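Local coordinates for protein Baccell_00875 (Bacteroides cellulosilyticus DSM 14838, PDB 5NO8) that is a polysaccharide lyase that probably removes the L-rhamnose caps of complex arabinogalactan proteins by cleaving their bond to glucuronic acid, at residues D68-F77 with V86-V94; P147-A155 with A210-I218. All coordinates share one frame; numbering follows the deposited sequence.

Interaction 1. Residues D68-F77 with V86-V94; sequences DNYGWGLGYF and VKREWRIPV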
loop_
_atom_site.group_PDB
_atom_site.type_symbol
_atom_site.label_atom_id
_atom_site.label_comp_id
_atom_site.label_asym_id
_atom_site.label_seq_id
_atom_site.Cartn_x
_atom_site.Cartn_y
_atom_site.Cartn_z
ATOM N N ASP A 68 19.729 -14.785 -13.814
ATOM C CA ASP A 68 20.739 -14.697 -12.772
ATOM C C ASP A 68 21.374 -13.312 -12.546
ATOM O O ASP A 68 22.050 -13.119 -11.563
ATOM C CB ASP A 68 21.784 -15.804 -12.941
ATOM C CG ASP A 68 22.757 -15.553 -14.090
ATOM O OD1 ASP A 68 22.738 -14.475 -14.755
ATOM O OD2 ASP A 68 23.576 -16.475 -14.314
ATOM N N ASN A 69 21.115 -12.344 -13.413
ATOM C CA ASN A 69 21.583 -10.969 -13.171
ATOM C C ASN A 69 20.909 -10.300 -11.964
ATOM O O ASN A 69 21.482 -9.339 -11.412
ATOM C CB ASN A 69 21.372 -10.110 -14.401
ATOM C CG ASN A 69 19.920 -9.850 -14.669
ATOM O OD1 ASN A 69 19.214 -10.741 -15.122
ATOM N ND2 ASN A 69 19.448 -8.636 -14.340
ATOM N N TYR A 70 19.734 -10.826 -11.563
ATOM C CA TYR A 70 18.957 -10.318 -10.420
ATOM C C TYR A 70 19.219 -11.005 -9.088
ATOM O O TYR A 70 18.523 -10.745 -8.092
ATOM C CB TYR A 70 17.459 -10.413 -10.727
ATOM C CG TYR A 70 16.982 -9.439 -11.759
ATOM C CD1 TYR A 70 17.113 -8.060 -11.545
ATOM C CD2 TYR A 70 16.347 -9.858 -12.909
ATOM C CE1 TYR A 70 16.665 -7.148 -12.475
ATOM C CE2 TYR A 70 15.882 -8.941 -13.857
ATOM C CZ TYR A 70 16.034 -7.590 -13.614
ATOM O OH TYR A 70 15.569 -6.687 -14.507
ATOM N N GLY A 71 20.224 -11.867 -9.039
ATOM C CA GLY A 71 20.594 -12.520 -7.794
ATOM C C GLY A 71 20.881 -11.546 -6.657
ATOM O O GLY A 71 21.471 -10.495 -6.864
ATOM N N TRP A 72 20.468 -11.927 -5.461
ATOM C CA TRP A 72 20.730 -11.150 -4.242
ATOM C C TRP A 72 22.210 -10.856 -4.117
ATOM O O TRP A 72 23.066 -11.778 -4.136
ATOM C CB TRP A 72 20.264 -11.940 -3.018
ATOM C CG TRP A 72 20.525 -11.285 -1.728
ATOM C CD1 TRP A 72 21.743 -11.048 -1.166
ATOM C CD2 TRP A 72 19.562 -10.813 -0.800
ATOM N NE1 TRP A 72 21.602 -10.447 0.048
ATOM C CE2 TRP A 72 20.267 -10.311 0.308
ATOM C CE3 TRP A 72 18.165 -10.784 -0.778
ATOM C CZ2 TRP A 72 19.627 -9.724 1.395
ATOM C CZ3 TRP A 72 17.533 -10.227 0.325
ATOM C CH2 TRP A 72 18.257 -9.699 1.381
ATOM N N GLY A 73 22.554 -9.581 -3.977
ATOM C CA GLY A 73 23.955 -9.219 -3.809
ATOM C C GLY A 73 24.636 -8.735 -5.066
ATOM O O GLY A 73 25.730 -8.142 -4.989
ATOM N N LEU A 74 24.020 -8.977 -6.220
ATOM C CA LEU A 74 24.410 -8.350 -7.445
ATOM C C LEU A 74 23.828 -6.944 -7.464
ATOM O O LEU A 74 23.058 -6.566 -6.579
ATOM C CB LEU A 74 23.997 -9.154 -8.664
ATOM C CG LEU A 74 24.521 -10.600 -8.660
ATOM C CD1 LEU A 74 24.086 -11.256 -9.956
ATOM C CD2 LEU A 74 26.028 -10.685 -8.434
ATOM N N GLY A 75 24.250 -6.146 -8.422
ATOM C CA GLY A 75 23.781 -4.754 -8.441
ATOM C C GLY A 75 24.329 -3.985 -9.596
ATOM O O GLY A 75 24.812 -4.565 -10.574
ATOM N N TYR A 76 24.244 -2.667 -9.482
ATOM C CA TYR A 76 24.595 -1.766 -10.561
ATOM C C TYR A 76 24.901 -0.368 -10.068
ATOM O O TYR A 76 24.599 -0.007 -8.941
ATOM C CB TYR A 76 23.453 -1.729 -11.610
ATOM C CG TYR A 76 22.102 -1.368 -11.027
ATOM C CD1 TYR A 76 21.740 -0.047 -10.837
ATOM C CD2 TYR A 76 21.185 -2.358 -10.659
ATOM C CE1 TYR A 76 20.503 0.274 -10.300
ATOM C CE2 TYR A 76 19.948 -2.047 -10.095
ATOM C CZ TYR A 76 19.611 -0.718 -9.940
ATOM O OH TYR A 76 18.402 -0.393 -9.402
ATOM N N PHE A 77 25.532 0.415 -10.933
ATOM C CA PHE A 77 25.814 1.809 -10.647
ATOM C C PHE A 77 26.124 2.488 -11.955
ATOM O O PHE A 77 26.504 1.840 -12.948
ATOM C CB PHE A 77 26.987 1.966 -9.664
ATOM C CG PHE A 77 28.260 1.322 -10.141
ATOM C CD1 PHE A 77 29.073 1.967 -11.050
ATOM C CD2 PHE A 77 28.621 0.056 -9.716
ATOM C CE1 PHE A 77 30.245 1.376 -11.516
ATOM C CE2 PHE A 77 29.795 -0.528 -10.179
ATOM C CZ PHE A 77 30.594 0.129 -11.078
ATOM N N VAL A 86 28.979 5.828 -17.755
ATOM C CA VAL A 86 28.814 4.421 -18.103
ATOM C C VAL A 86 28.065 3.704 -16.987
ATOM O O VAL A 86 28.484 3.772 -15.852
ATOM C CB VAL A 86 30.162 3.708 -18.290
ATOM C CG1 VAL A 86 29.926 2.250 -18.694
ATOM C CG2 VAL A 86 31.007 4.425 -19.340
ATOM N N LYS A 87 26.992 2.997 -17.314
ATOM C CA LYS A 87 26.338 2.126 -16.357
ATOM C C LYS A 87 27.013 0.754 -16.363
ATOM O O LYS A 87 27.247 0.170 -17.459
ATOM C CB LYS A 87 24.843 1.964 -16.629
ATOM C CG LYS A 87 24.199 0.990 -15.652
ATOM C CD LYS A 87 22.683 0.998 -15.708
ATOM C CE LYS A 87 22.121 -0.078 -14.799
ATOM N NZ LYS A 87 20.649 -0.131 -14.840
ATOM N N ARG A 88 27.324 0.265 -15.167
ATOM C CA ARG A 88 27.892 -1.071 -14.971
ATOM C C ARG A 88 26.970 -1.903 -14.099
ATOM O O ARG A 88 26.326 -1.385 -13.181
ATOM C CB ARG A 88 29.252 -0.981 -14.297
ATOM C CG ARG A 88 30.234 -0.006 -14.915
ATOM C CD ARG A 88 30.693 -0.426 -16.284
ATOM N NE ARG A 88 31.360 -1.743 -16.285
ATOM C CZ ARG A 88 32.613 -2.005 -16.672
ATOM N NH1 ARG A 88 33.036 -3.268 -16.631
ATOM N NH2 ARG A 88 33.440 -1.056 -17.114
ATOM N N GLU A 89 26.903 -3.196 -14.378
ATOM C CA GLU A 89 26.127 -4.141 -13.568
ATOM C C GLU A 89 27.147 -5.191 -13.162
ATOM O O GLU A 89 27.858 -5.705 -14.043
ATOM C CB GLU A 89 24.998 -4.784 -14.378
ATOM C CG GLU A 89 23.976 -3.801 -14.916
ATOM C CD GLU A 89 23.016 -4.435 -15.910
ATOM O OE1 GLU A 89 23.427 -4.690 -17.071
ATOM O OE2 GLU A 89 21.850 -4.677 -15.534
ATOM N N TRP A 90 27.298 -5.459 -11.868
ATOM C CA TRP A 90 28.219 -6.525 -11.458
ATOM C C TRP A 90 27.481 -7.836 -11.473
ATOM O O TRP A 90 26.332 -7.935 -11.015
ATOM C CB TRP A 90 28.953 -6.228 -10.138
ATOM C CG TRP A 90 28.200 -6.175 -8.844
ATOM C CD1 TRP A 90 28.017 -7.208 -7.951
ATOM C CD2 TRP A 90 27.643 -5.013 -8.226
ATOM N NE1 TRP A 90 27.352 -6.762 -6.848
ATOM C CE2 TRP A 90 27.113 -5.418 -6.979
ATOM C CE3 TRP A 90 27.547 -3.665 -8.599
ATOM C CZ2 TRP A 90 26.465 -4.520 -6.116
ATOM C CZ3 TRP A 90 26.903 -2.777 -7.729
ATOM C CH2 TRP A 90 26.371 -3.217 -6.519
ATOM N N ARG A 91 28.120 -8.848 -12.065
ATOM C CA ARG A 91 27.496 -10.152 -12.217
ATOM C C ARG A 91 28.523 -11.287 -12.200
ATOM O O ARG A 91 28.232 -12.330 -11.651
ATOM C CB ARG A 91 26.689 -10.232 -13.532
ATOM C CG ARG A 91 25.889 -11.532 -13.653
ATOM C CD ARG A 91 25.018 -11.577 -14.901
ATOM N NE ARG A 91 25.841 -11.900 -16.047
ATOM C CZ ARG A 91 26.137 -13.131 -16.470
ATOM N NH1 ARG A 91 25.639 -14.226 -15.891
ATOM N NH2 ARG A 91 26.941 -13.256 -17.508
ATOM N N ILE A 92 29.696 -11.081 -12.780
ATOM C CA ILE A 92 30.733 -12.130 -12.839
ATOM C C ILE A 92 31.919 -11.692 -11.983
ATOM O O ILE A 92 32.595 -10.744 -12.328
ATOM C CB ILE A 92 31.193 -12.376 -14.286
ATOM C CG1 ILE A 92 29.997 -12.780 -15.188
ATOM C CG2 ILE A 92 32.329 -13.396 -14.332
ATOM C CD1 ILE A 92 29.219 -14.010 -14.726
ATOM N N PRO A 93 32.176 -12.400 -10.880
ATOM C CA PRO A 93 33.266 -12.052 -10.012
ATOM C C PRO A 93 34.622 -12.244 -10.672
ATOM O O PRO A 93 34.771 -13.114 -11.550
ATOM C CB PRO A 93 33.145 -13.035 -8.846
ATOM C CG PRO A 93 31.937 -13.823 -9.049
ATOM C CD PRO A 93 31.412 -13.559 -10.400
ATOM N N VAL A 94 35.582 -11.446 -10.236
ATOM C CA VAL A 94 36.993 -11.703 -10.526
ATOM C C VAL A 94 37.577 -12.710 -9.540
ATOM O O VAL A 94 38.528 -13.395 -9.865
ATOM C CB VAL A 94 37.853 -10.428 -10.607
ATOM C CG1 VAL A 94 37.324 -9.510 -11.688
ATOM C CG2 VAL A 94 37.949 -9.682 -9.301
HETATM O O HOH W 1 23.637 -7.992 -12.356
HETATM O O HOH W 2 21.325 -6.441 -13.571
#
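G75 lies flat against the indole of W90 where the antiparallel beta hairpin of strands 75-81 and 84-90 begins and ends. The glycine CA sits 3.5 Å from the centroid of the six-membered ring and only 8° off its normal, a CH-pi contact over the face. A CB on G75 would come up against W90 CH2, so the close fit rests on glycine. W90 reaches this place because CG stands between its backbone N and carbonyl carbon (chi1 67°), which folds the indole back across the neighbouring strand. Its NE1 then donates to G73 O at 2.8 Å, in the carbonyl plane and on a lone pair, tying the indole to the type II turn G71-L74. The edge of the same indole meets F77, with W90 CZ3 in the plane of the phenyl ring and 3.9 Å from F77 CD2; the side chains cross at about a right angle. R88 runs alongside F77, laying its CB over the phenyl face, while its NH1 forms a salt bridge with E107. Between these two residues a pair of backbone bonds, F77 N to R88 O and R88 N to F77 O, fixes the register. Y76 and E89, the adjoining non-hydrogen-bonded pair, occupy the other sheet face. There the extended chain of K87 brings NZ over the Y76 ring, 4.5 Å from its centroid, in a cation-pi contact, while Y76 OH bonds to E201 and W203. Two waters bridge the segments, N69 O to W90 O and N69 ND2 to E89 OE2. Beyond the strand, the R91 chain bends at chi3 and NH1 reaches D68 OD1 from the syn side at 3.1 Å, a salt bridge somewhat out of the carboxylate plane, with the oxygen 30° out of the guanidinium plane.

Interaction 2. Residues P147-A155 with A210-I218; sequences PFNDNYPDA and ANSQTRGII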
loop_
_atom_site.group_PDB
_atom_site.type_symbol
_atom_site.label_atom_id
_atom_site.label_comp_id
_atom_site.label_asym_id
_atom_site.label_seq_id
_atom_site.Cartn_x
_atom_site.Cartn_y
_atom_site.Cartn_z
ATOM N N PRO A 147 16.122 -9.517 -3.952
ATOM C CA PRO A 147 14.889 -10.014 -4.580
ATOM C C PRO A 147 14.026 -10.805 -3.608
ATOM O O PRO A 147 13.837 -11.997 -3.776
ATOM C CB PRO A 147 15.401 -10.856 -5.743
ATOM C CG PRO A 147 16.732 -11.337 -5.277
ATOM C CD PRO A 147 17.309 -10.221 -4.457
ATOM N N PHE A 148 13.490 -10.107 -2.612
ATOM C CA PHE A 148 12.574 -10.709 -1.618
ATOM C C PHE A 148 11.386 -11.336 -2.350
ATOM O O PHE A 148 10.891 -10.788 -3.359
ATOM C CB PHE A 148 12.072 -9.677 -0.602
ATOM C CG PHE A 148 13.118 -9.178 0.346
ATOM C CD1 PHE A 148 13.437 -9.891 1.494
ATOM C CD2 PHE A 148 13.759 -7.963 0.109
ATOM C CE1 PHE A 148 14.402 -9.426 2.388
ATOM C CE2 PHE A 148 14.731 -7.502 0.982
ATOM C CZ PHE A 148 15.053 -8.230 2.113
ATOM N N ASN A 149 10.920 -12.474 -1.821
ATOM C CA ASN A 149 9.920 -13.323 -2.489
ATOM C C ASN A 149 8.505 -12.815 -2.211
ATOM O O ASN A 149 7.740 -13.435 -1.469
ATOM C CB ASN A 149 10.131 -14.784 -2.028
ATOM C CG ASN A 149 9.583 -15.809 -2.998
ATOM O OD1 ASN A 149 9.184 -15.496 -4.106
ATOM N ND2 ASN A 149 9.580 -17.077 -2.560
ATOM N N ASP A 150 8.208 -11.640 -2.760
ATOM C CA ASP A 150 6.971 -10.908 -2.516
ATOM C C ASP A 150 6.183 -10.963 -3.815
ATOM O O ASP A 150 6.374 -10.163 -4.752
ATOM C CB ASP A 150 7.261 -9.461 -2.090
ATOM C CG ASP A 150 6.014 -8.717 -1.603
ATOM O OD1 ASP A 150 4.867 -9.056 -2.026
ATOM O OD2 ASP A 150 6.177 -7.783 -0.767
ATOM N N ASN A 151 5.318 -11.964 -3.900
ATOM C CA ASN A 151 4.498 -12.170 -5.081
ATOM C C ASN A 151 3.321 -13.091 -4.714
ATOM O O ASN A 151 3.280 -13.621 -3.609
ATOM C CB ASN A 151 5.344 -12.715 -6.244
ATOM C CG ASN A 151 6.221 -13.867 -5.826
ATOM O OD1 ASN A 151 5.709 -14.955 -5.589
ATOM N ND2 ASN A 151 7.553 -13.625 -5.707
ATOM N N TYR A 152 2.377 -13.214 -5.638
ATOM C CA TYR A 152 1.058 -13.759 -5.377
ATOM C C TYR A 152 0.723 -14.892 -6.345
ATOM O O TYR A 152 -0.156 -14.734 -7.185
ATOM C CB TYR A 152 0.009 -12.655 -5.542
ATOM C CG TYR A 152 0.143 -11.436 -4.640
ATOM C CD1 TYR A 152 0.471 -11.561 -3.284
ATOM C CD2 TYR A 152 -0.163 -10.160 -5.132
ATOM C CE1 TYR A 152 0.555 -10.434 -2.451
ATOM C CE2 TYR A 152 -0.097 -9.039 -4.310
ATOM C CZ TYR A 152 0.272 -9.163 -2.988
ATOM O OH TYR A 152 0.337 -8.018 -2.170
ATOM N N PRO A 153 1.414 -16.033 -6.240
ATOM C CA PRO A 153 1.091 -17.159 -7.148
ATOM C C PRO A 153 -0.303 -17.746 -6.864
ATOM O O PRO A 153 -1.052 -17.988 -7.792
ATOM C CB PRO A 153 2.196 -18.180 -6.851
ATOM C CG PRO A 153 2.646 -17.853 -5.461
ATOM C CD PRO A 153 2.511 -16.372 -5.318
ATOM N N ASP A 154 -0.641 -17.937 -5.594
ATOM C CA ASP A 154 -1.967 -18.407 -5.146
ATOM C C ASP A 154 -2.024 -18.276 -3.625
ATOM O O ASP A 154 -0.973 -18.131 -2.989
ATOM C CB ASP A 154 -2.255 -19.853 -5.587
ATOM C CG ASP A 154 -1.218 -20.852 -5.097
ATOM O OD1 ASP A 154 -1.116 -21.123 -3.884
ATOM O OD2 ASP A 154 -0.526 -21.431 -5.950
ATOM N N ALA A 155 -3.222 -18.341 -3.039
ATOM C CA ALA A 155 -3.375 -18.132 -1.597
ATOM C C ALA A 155 -2.560 -19.093 -0.730
ATOM O O ALA A 155 -1.987 -18.691 0.272
ATOM C CB ALA A 155 -4.848 -18.159 -1.190
ATOM N N ALA A 210 3.728 -11.196 -15.511
ATOM C CA ALA A 210 2.805 -11.586 -14.466
ATOM C C ALA A 210 1.947 -10.425 -13.915
ATOM O O ALA A 210 1.288 -10.617 -12.907
ATOM C CB ALA A 210 3.516 -12.337 -13.351
ATOM N N ASN A 211 1.880 -9.297 -14.637
ATOM C CA ASN A 211 0.894 -8.218 -14.397
ATOM C C ASN A 211 0.810 -7.887 -12.895
ATOM O O ASN A 211 1.845 -7.588 -12.311
ATOM C CB ASN A 211 -0.472 -8.505 -15.094
ATOM C CG ASN A 211 -1.097 -9.836 -14.692
ATOM O OD1 ASN A 211 -0.758 -10.901 -15.256
ATOM N ND2 ASN A 211 -2.039 -9.791 -13.738
ATOM N N SER A 212 -0.370 -7.971 -12.267
ATOM C CA SER A 212 -0.558 -7.656 -10.854
ATOM C C SER A 212 -0.041 -8.676 -9.848
ATOM O O SER A 212 -0.059 -8.404 -8.636
ATOM C CB SER A 212 -2.072 -7.443 -10.595
ATOM O OG SER A 212 -2.648 -6.607 -11.614
ATOM N N GLN A 213 0.413 -9.849 -10.316
ATOM C CA GLN A 213 0.614 -11.000 -9.447
ATOM C C GLN A 213 2.017 -11.101 -8.845
ATOM O O GLN A 213 2.346 -12.086 -8.181
ATOM C CB GLN A 213 0.329 -12.301 -10.215
ATOM C CG GLN A 213 -0.903 -12.312 -11.105
ATOM C CD GLN A 213 -2.178 -11.974 -10.360
ATOM O OE1 GLN A 213 -2.275 -12.145 -9.142
ATOM N NE2 GLN A 213 -3.170 -11.508 -11.099
ATOM N N THR A 214 2.843 -10.078 -9.075
ATOM C CA THR A 214 4.161 -10.038 -8.497
ATOM C C THR A 214 4.544 -8.618 -8.183
ATOM O O THR A 214 4.208 -7.744 -8.944
ATOM C CB THR A 214 5.209 -10.608 -9.454
ATOM O OG1 THR A 214 6.487 -10.524 -8.829
ATOM C CG2 THR A 214 5.267 -9.869 -10.797
ATOM N N ARG A 215 5.287 -8.430 -7.100
ATOM C CA ARG A 215 5.783 -7.121 -6.756
ATOM C C ARG A 215 6.983 -6.763 -7.615
ATOM O O ARG A 215 7.385 -5.602 -7.683
ATOM C CB ARG A 215 6.127 -7.054 -5.295
ATOM C CG ARG A 215 6.270 -5.635 -4.780
ATOM C CD ARG A 215 6.115 -5.593 -3.305
ATOM N NE ARG A 215 6.398 -4.267 -2.782
ATOM C CZ ARG A 215 6.623 -4.022 -1.504
ATOM N NH1 ARG A 215 6.592 -5.018 -0.594
ATOM N NH2 ARG A 215 6.888 -2.775 -1.125
ATOM N N GLY A 216 7.560 -7.756 -8.287
ATOM C CA GLY A 216 8.743 -7.557 -9.070
ATOM C C GLY A 216 10.002 -7.777 -8.242
ATOM O O GLY A 216 9.984 -8.443 -7.203
ATOM N N ILE A 217 11.106 -7.261 -8.760
ATOM C CA ILE A 217 12.430 -7.446 -8.177
ATOM C C ILE A 217 12.860 -6.152 -7.509
ATOM O O ILE A 217 13.013 -5.163 -8.176
ATOM C CB ILE A 217 13.476 -7.831 -9.231
ATOM C CG1 ILE A 217 13.079 -9.132 -9.956
ATOM C CG2 ILE A 217 14.871 -7.962 -8.609
ATOM C CD1 ILE A 217 12.885 -10.336 -9.075
ATOM N N ILE A 218 13.085 -6.211 -6.211
ATOM C CA ILE A 218 13.473 -5.031 -5.406
ATOM C C ILE A 218 14.984 -4.806 -5.499
ATOM O O ILE A 218 15.755 -5.754 -5.387
ATOM C CB ILE A 218 13.055 -5.228 -3.939
ATOM C CG1 ILE A 218 11.512 -5.279 -3.838
ATOM C CG2 ILE A 218 13.651 -4.153 -3.036
ATOM C CD1 ILE A 218 10.985 -6.053 -2.663
HETATM O O HOH W 3 11.818 -8.709 -5.098
HETATM O O HOH W 4 8.558 -10.795 -6.177
#
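A single backbone bridge, N151 with T214, joins the loop before helix 155-161 to the loop leading into strand 217-221. Two backbone bonds define it: R215 N donates to D150 O at 3.1 Å, and Y152 N to Q213 O at 2.8 Å. An ST turn shapes the second loop, T214 OG1 accepting from G216 N. Within this frame D150 and R215 form a buried salt bridge. The arginine, extended from CG to NE, passes CD beside the carboxylate and directs NH1 to D150 OD2 at 2.8 Å; the oxygen lies in the guanidinium plane, yet the donor stands 38° out of the carboxylate plane, and the two planes are 85° apart. T165 takes part through its backbone, its N bonding to D150 OD2 and its O to R215 NH1, while D608 pairs with NH2. With an alanine here in place of D150, R215 NH1 would probably be left without its carboxylate partner and T165 N without its acceptor. Toward strand 217-221, P147 CB packs on I217 CG2. A water completes the join there, donating to F148 O and G216 O and accepting from I218 N at 3.0 Å.

From the N terminus, the chain first closes interaction 1, a short loop of eight intervening residues, six of them in strands, that makes a local hairpin. Interaction 2 opens later and spans 54 intervening residues, among them nearly all of helix 155-161, so the two contacts follow in series, neither nested nor crossed. Both reach one mixed sheet: strand 75-81 pairs with strand 137-145, which in turn pairs with strand 217-221. Their centres lie 21 Å apart, yet the segments touch: W72 CH2 approaches F148 CZ at 3.6 Å, the rings edge-to-face, and Y70 CD1 approaches I217 CG2 at 3.7 Å. The hairpin is thereby joined to the more central paired loops.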